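Local coordinates for integron cassette protein (Vibrio cholerae, PDB 3G1J) that is of unknown function, encoded on a mobile integron gene cassette, and probably adopts a small SH3-like beta-barrel fold, at residues A[76-79]-A[85-88]; A[12-17]-A[56-61]. One frame throughout, in Å; residues are numbered along the deposited sequence.

F87 and F58 join contact 1 to contact 2: F87 CE1 packs 3.8 Å from F58 CZ, the two rings nearly parallel, and F87 CB approaches L14 CD2. Along the chain the contacts come in series: contact 2 closes, through strands 14-15 and 53-60, before contact 1 opens on helix 77-80 and strand 87-89. Their centres lie about 13 Å apart, and both reach the five-stranded antiparallel sheet, where 53-60 is an inner strand and 87-89 an outermost one. Apolar packing thus continues from the N-terminal hairpin to the last strand of the chain.

Contact 1: residues A[76-79]-A[85-88]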
loop_
_atom_site.group_PDB
_atom_site.type_symbol
_atom_site.label_atom_id
_atom_site.label_comp_id
_atom_site.label_asym_id
_atom_site.label_seq_id
_atom_site.Cartn_x
_atom_site.Cartn_y
_atom_site.Cartn_z
ATOM N N GLN A 76 -12.100 1.411 -1.038
ATOM C CA GLN A 76 -11.027 0.431 -0.906
ATOM C C GLN A 76 -10.796 -0.158 0.489
ATOM O O GLN A 76 -9.699 -0.659 0.757
ATOM C CB GLN A 76 -9.701 0.969 -1.463
ATOM C CG GLN A 76 -9.709 1.236 -2.957
ATOM C CD GLN A 76 -10.294 2.594 -3.294
ATOM O OE1 GLN A 76 -10.065 3.564 -2.584
ATOM N NE2 GLN A 76 -11.046 2.668 -4.389
HETATM N N MSE A 77 -11.804 -0.107 1.370
HETATM C CA MSE A 77 -11.683 -0.802 2.656
HETATM C C MSE A 77 -11.345 -2.265 2.393
HETATM O O MSE A 77 -10.556 -2.861 3.113
HETATM C CB MSE A 77 -12.965 -0.694 3.514
HETATM C CG MSE A 77 -12.901 -1.423 4.903
HETATM SE SE MSE A 77 -14.516 -1.198 6.012
HETATM C CE MSE A 77 -15.156 0.112 4.878
ATOM N N GLU A 78 -11.952 -2.834 1.352
ATOM C CA GLU A 78 -11.673 -4.221 0.963
ATOM C C GLU A 78 -10.174 -4.510 0.921
ATOM O O GLU A 78 -9.719 -5.546 1.407
ATOM C CB GLU A 78 -12.321 -4.555 -0.390
ATOM C CG GLU A 78 -11.605 -5.658 -1.200
ATOM C CD GLU A 78 -11.662 -7.037 -0.554
ATOM O OE1 GLU A 78 -12.493 -7.248 0.350
ATOM O OE2 GLU A 78 -10.873 -7.920 -0.964
ATOM N N ILE A 79 -9.399 -3.589 0.359
ATOM C CA ILE A 79 -7.966 -3.813 0.226
ATOM C C ILE A 79 -7.245 -3.544 1.537
ATOM O O ILE A 79 -6.467 -4.371 2.013
ATOM C CB ILE A 79 -7.358 -2.955 -0.906
ATOM C CG1 ILE A 79 -7.910 -3.415 -2.258
ATOM C CG2 ILE A 79 -5.842 -3.060 -0.907
ATOM C CD1 ILE A 79 -7.898 -2.329 -3.310
ATOM N N SER A 85 -4.707 -10.575 1.226
ATOM C CA SER A 85 -5.320 -11.033 -0.018
ATOM C C SER A 85 -4.584 -10.426 -1.210
ATOM O O SER A 85 -4.721 -10.906 -2.330
ATOM C CB SER A 85 -6.796 -10.618 -0.092
ATOM O OG SER A 85 -7.627 -11.315 0.834
ATOM N N TYR A 86 -3.815 -9.366 -0.955
ATOM C CA TYR A 86 -3.228 -8.537 -2.008
ATOM C C TYR A 86 -1.707 -8.564 -2.020
ATOM O O TYR A 86 -1.084 -8.498 -3.082
ATOM C CB TYR A 86 -3.763 -7.091 -1.902
ATOM C CG TYR A 86 -5.236 -7.084 -2.158
ATOM C CD1 TYR A 86 -5.717 -7.067 -3.457
ATOM C CD2 TYR A 86 -6.156 -7.187 -1.112
ATOM C CE1 TYR A 86 -7.063 -7.128 -3.724
ATOM C CE2 TYR A 86 -7.521 -7.233 -1.363
ATOM C CZ TYR A 86 -7.970 -7.216 -2.680
ATOM O OH TYR A 86 -9.311 -7.254 -2.976
ATOM N N PHE A 87 -1.119 -8.686 -0.836
ATOM C CA PHE A 87 0.321 -8.689 -0.689
ATOM C C PHE A 87 0.787 -9.924 0.055
ATOM O O PHE A 87 0.227 -10.287 1.097
ATOM C CB PHE A 87 0.771 -7.442 0.076
ATOM C CG PHE A 87 0.495 -6.158 -0.650
ATOM C CD1 PHE A 87 1.335 -5.738 -1.666
ATOM C CD2 PHE A 87 -0.603 -5.375 -0.316
ATOM C CE1 PHE A 87 1.091 -4.551 -2.340
ATOM C CE2 PHE A 87 -0.858 -4.179 -0.990
ATOM C CZ PHE A 87 -0.001 -3.773 -2.000
ATOM N N CYS A 88 1.821 -10.558 -0.481
ATOM C CA CYS A 88 2.477 -11.658 0.206
ATOM C C CYS A 88 3.965 -11.353 0.388
ATOM O O CYS A 88 4.669 -10.978 -0.563
ATOM C CB CYS A 88 2.268 -12.968 -0.556
ATOM S SG CYS A 88 3.036 -14.406 0.237
#
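Residues 76-79 open the short helix 77-80, with Q76 at its N-cap position, while 85-88 lead into the edge strand 87-89. The backbones stay well apart, I79 and Y86 being nearest at 7.1 Å between CA atoms, and the Y86 side chain spans the gap. Its CG sits beside the backbone N, opposite the carbonyl carbon (chi1 -64°), which sends the ring toward the helix. There I79 CG1 lies over one face, displaced toward the rim, in a CH-pi contact 4.0 Å from the ring centroid; I79 CA lies 3.8 Å from Y86 CE2. At the ring's far end, Y86 OH donates a hydrogen bond of 2.6 Å to E78 OE2, which accepts it on the anti lone pair and lies in the ring plane. The carboxylate itself is turned 74° from that plane, and a bend at chi2 (66°) brings it round to the hydroxyl. I79 also touches L69 of strand 63-70. One buried tyrosine is therefore gripped in two ways, by a hydrocarbon against its face and by an acid at its hydroxyl, which together would restrict its tilt and tie helix 77-80 to the approach of the last strand.

Contact 2: residues A[12-17]-A[56-61]; sequences GVLKAG and LFFDKN
The second strand of the small N-terminal hairpin, 14-15, packs its leucine against the inner strand 53-60 of the five-stranded sheet, in a fold consistent with an SH3-like barrel. The backbones come no closer than 9.0 Å between the CA atoms of L14 and L56. From L14 the CD1 methyl reaches two neighbours: L56 CD1 at 3.8 Å, methyl to methyl, and F58 CZ, also at 3.8 Å. Its other methyl, CD2, comes to 4.0 Å from the same CZ, so both methyls of L14 come to the CZ end of the ring from one side of its plane. L14 crosses both partners at about a right angle. An extended leucine (chi2 174°), with CG lying beside the backbone N, carries the fork across to the sheet. L56 and F58, two residues apart on one strand, present their side chains on the same side of the sheet, the one that L14 meets. F42 of strand 39-48 touches both L14 and F58. The three touching side chains are buried and purely hydrocarbon, so the hairpin is probably held against the sheet here by dispersion and the exclusion of water, while polar ties to the sheet lie beside it, as where K15 N bonds Y20 OH.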
loop_
_atom_site.group_PDB
_atom_site.type_symbol
_atom_site.label_atom_id
_atom_site.label_comp_id
_atom_site.label_asym_id
_atom_site.label_seq_id
_atom_site.Cartn_x
_atom_site.Cartn_y
_atom_site.Cartn_z
ATOM N N GLY A 12 -0.485 -3.418 9.393
ATOM C CA GLY A 12 -0.892 -4.803 9.265
ATOM C C GLY A 12 0.304 -5.640 8.867
ATOM O O GLY A 12 1.364 -5.547 9.491
ATOM N N VAL A 13 0.137 -6.439 7.818
ATOM C CA VAL A 13 1.176 -7.340 7.335
ATOM C C VAL A 13 2.366 -6.623 6.706
ATOM O O VAL A 13 3.430 -7.206 6.565
ATOM C CB VAL A 13 0.616 -8.373 6.323
ATOM C CG1 VAL A 13 0.367 -7.727 4.960
ATOM C CG2 VAL A 13 1.561 -9.547 6.187
ATOM N N LEU A 14 2.194 -5.347 6.360
ATOM C CA LEU A 14 3.253 -4.591 5.706
ATOM C C LEU A 14 4.249 -4.021 6.719
ATOM O O LEU A 14 3.877 -3.280 7.618
ATOM C CB LEU A 14 2.662 -3.450 4.854
ATOM C CG LEU A 14 1.721 -3.897 3.725
ATOM C CD1 LEU A 14 1.080 -2.677 3.053
ATOM C CD2 LEU A 14 2.434 -4.772 2.696
ATOM N N LYS A 15 5.512 -4.394 6.559
ATOM C CA LYS A 15 6.589 -3.943 7.430
ATOM C C LYS A 15 7.658 -3.236 6.593
ATOM O O LYS A 15 8.138 -3.777 5.600
ATOM C CB LYS A 15 7.215 -5.155 8.131
ATOM C CG LYS A 15 8.168 -4.808 9.265
ATOM C CD LYS A 15 8.925 -6.045 9.744
ATOM C CE LYS A 15 9.589 -5.818 11.099
ATOM N NZ LYS A 15 8.615 -5.942 12.223
ATOM N N ALA A 16 8.042 -2.029 6.995
ATOM C CA ALA A 16 9.021 -1.261 6.231
ATOM C C ALA A 16 10.332 -2.012 6.020
ATOM O O ALA A 16 10.894 -2.594 6.957
ATOM C CB ALA A 16 9.273 0.080 6.893
ATOM N N GLY A 17 10.819 -1.997 4.784
ATOM C CA GLY A 17 12.059 -2.666 4.443
ATOM C C GLY A 17 11.880 -4.069 3.896
ATOM O O GLY A 17 12.813 -4.645 3.334
ATOM N N LEU A 56 -0.035 3.983 1.170
ATOM C CA LEU A 56 0.968 2.947 1.342
ATOM C C LEU A 56 2.115 3.238 0.382
ATOM O O LEU A 56 1.941 3.172 -0.829
ATOM C CB LEU A 56 0.369 1.567 1.056
ATOM C CG LEU A 56 -0.873 1.136 1.843
ATOM C CD1 LEU A 56 -1.343 -0.263 1.396
ATOM C CD2 LEU A 56 -0.647 1.202 3.359
ATOM N N PHE A 57 3.283 3.585 0.921
ATOM C CA PHE A 57 4.432 3.908 0.083
ATOM C C PHE A 57 5.326 2.696 -0.160
ATOM O O PHE A 57 5.684 1.967 0.764
ATOM C CB PHE A 57 5.256 5.038 0.703
ATOM C CG PHE A 57 4.529 6.347 0.770
ATOM C CD1 PHE A 57 3.767 6.671 1.881
ATOM C CD2 PHE A 57 4.607 7.251 -0.280
ATOM C CE1 PHE A 57 3.097 7.884 1.951
ATOM C CE2 PHE A 57 3.944 8.472 -0.223
ATOM C CZ PHE A 57 3.186 8.787 0.890
ATOM N N PHE A 58 5.693 2.493 -1.419
ATOM C CA PHE A 58 6.494 1.347 -1.802
ATOM C C PHE A 58 7.611 1.817 -2.716
ATOM O O PHE A 58 7.480 2.830 -3.399
ATOM C CB PHE A 58 5.657 0.321 -2.583
ATOM C CG PHE A 58 4.727 -0.519 -1.730
ATOM C CD1 PHE A 58 3.442 -0.080 -1.445
ATOM C CD2 PHE A 58 5.121 -1.772 -1.263
ATOM C CE1 PHE A 58 2.573 -0.847 -0.666
ATOM C CE2 PHE A 58 4.251 -2.549 -0.490
ATOM C CZ PHE A 58 2.973 -2.083 -0.198
ATOM N N ASP A 59 8.706 1.071 -2.736
ATOM C CA ASP A 59 9.690 1.226 -3.801
ATOM C C ASP A 59 9.431 0.164 -4.862
ATOM O O ASP A 59 9.261 -1.007 -4.536
ATOM C CB ASP A 59 11.114 1.076 -3.263
ATOM C CG ASP A 59 12.161 1.151 -4.358
ATOM O OD1 ASP A 59 12.724 2.247 -4.569
ATOM O OD2 ASP A 59 12.425 0.118 -5.011
ATOM N N LYS A 60 9.385 0.581 -6.126
ATOM C CA LYS A 60 9.324 -0.364 -7.238
ATOM C C LYS A 60 10.423 -0.043 -8.240
ATOM O O LYS A 60 10.395 1.008 -8.879
ATOM C CB LYS A 60 7.961 -0.337 -7.933
ATOM C CG LYS A 60 7.946 -1.142 -9.227
ATOM C CD LYS A 60 6.547 -1.576 -9.618
ATOM C CE LYS A 60 6.596 -2.539 -10.796
ATOM N NZ LYS A 60 7.615 -3.609 -10.589
ATOM N N ASN A 61 11.377 -0.961 -8.386
ATOM C CA ASN A 61 12.541 -0.744 -9.249
ATOM C C ASN A 61 13.165 0.630 -9.049
ATOM O O ASN A 61 13.576 1.281 -10.011
ATOM C CB ASN A 61 12.192 -0.943 -10.725
ATOM C CG ASN A 61 11.752 -2.361 -11.034
ATOM O OD1 ASN A 61 11.973 -3.275 -10.243
ATOM N ND2 ASN A 61 11.113 -2.545 -12.177
#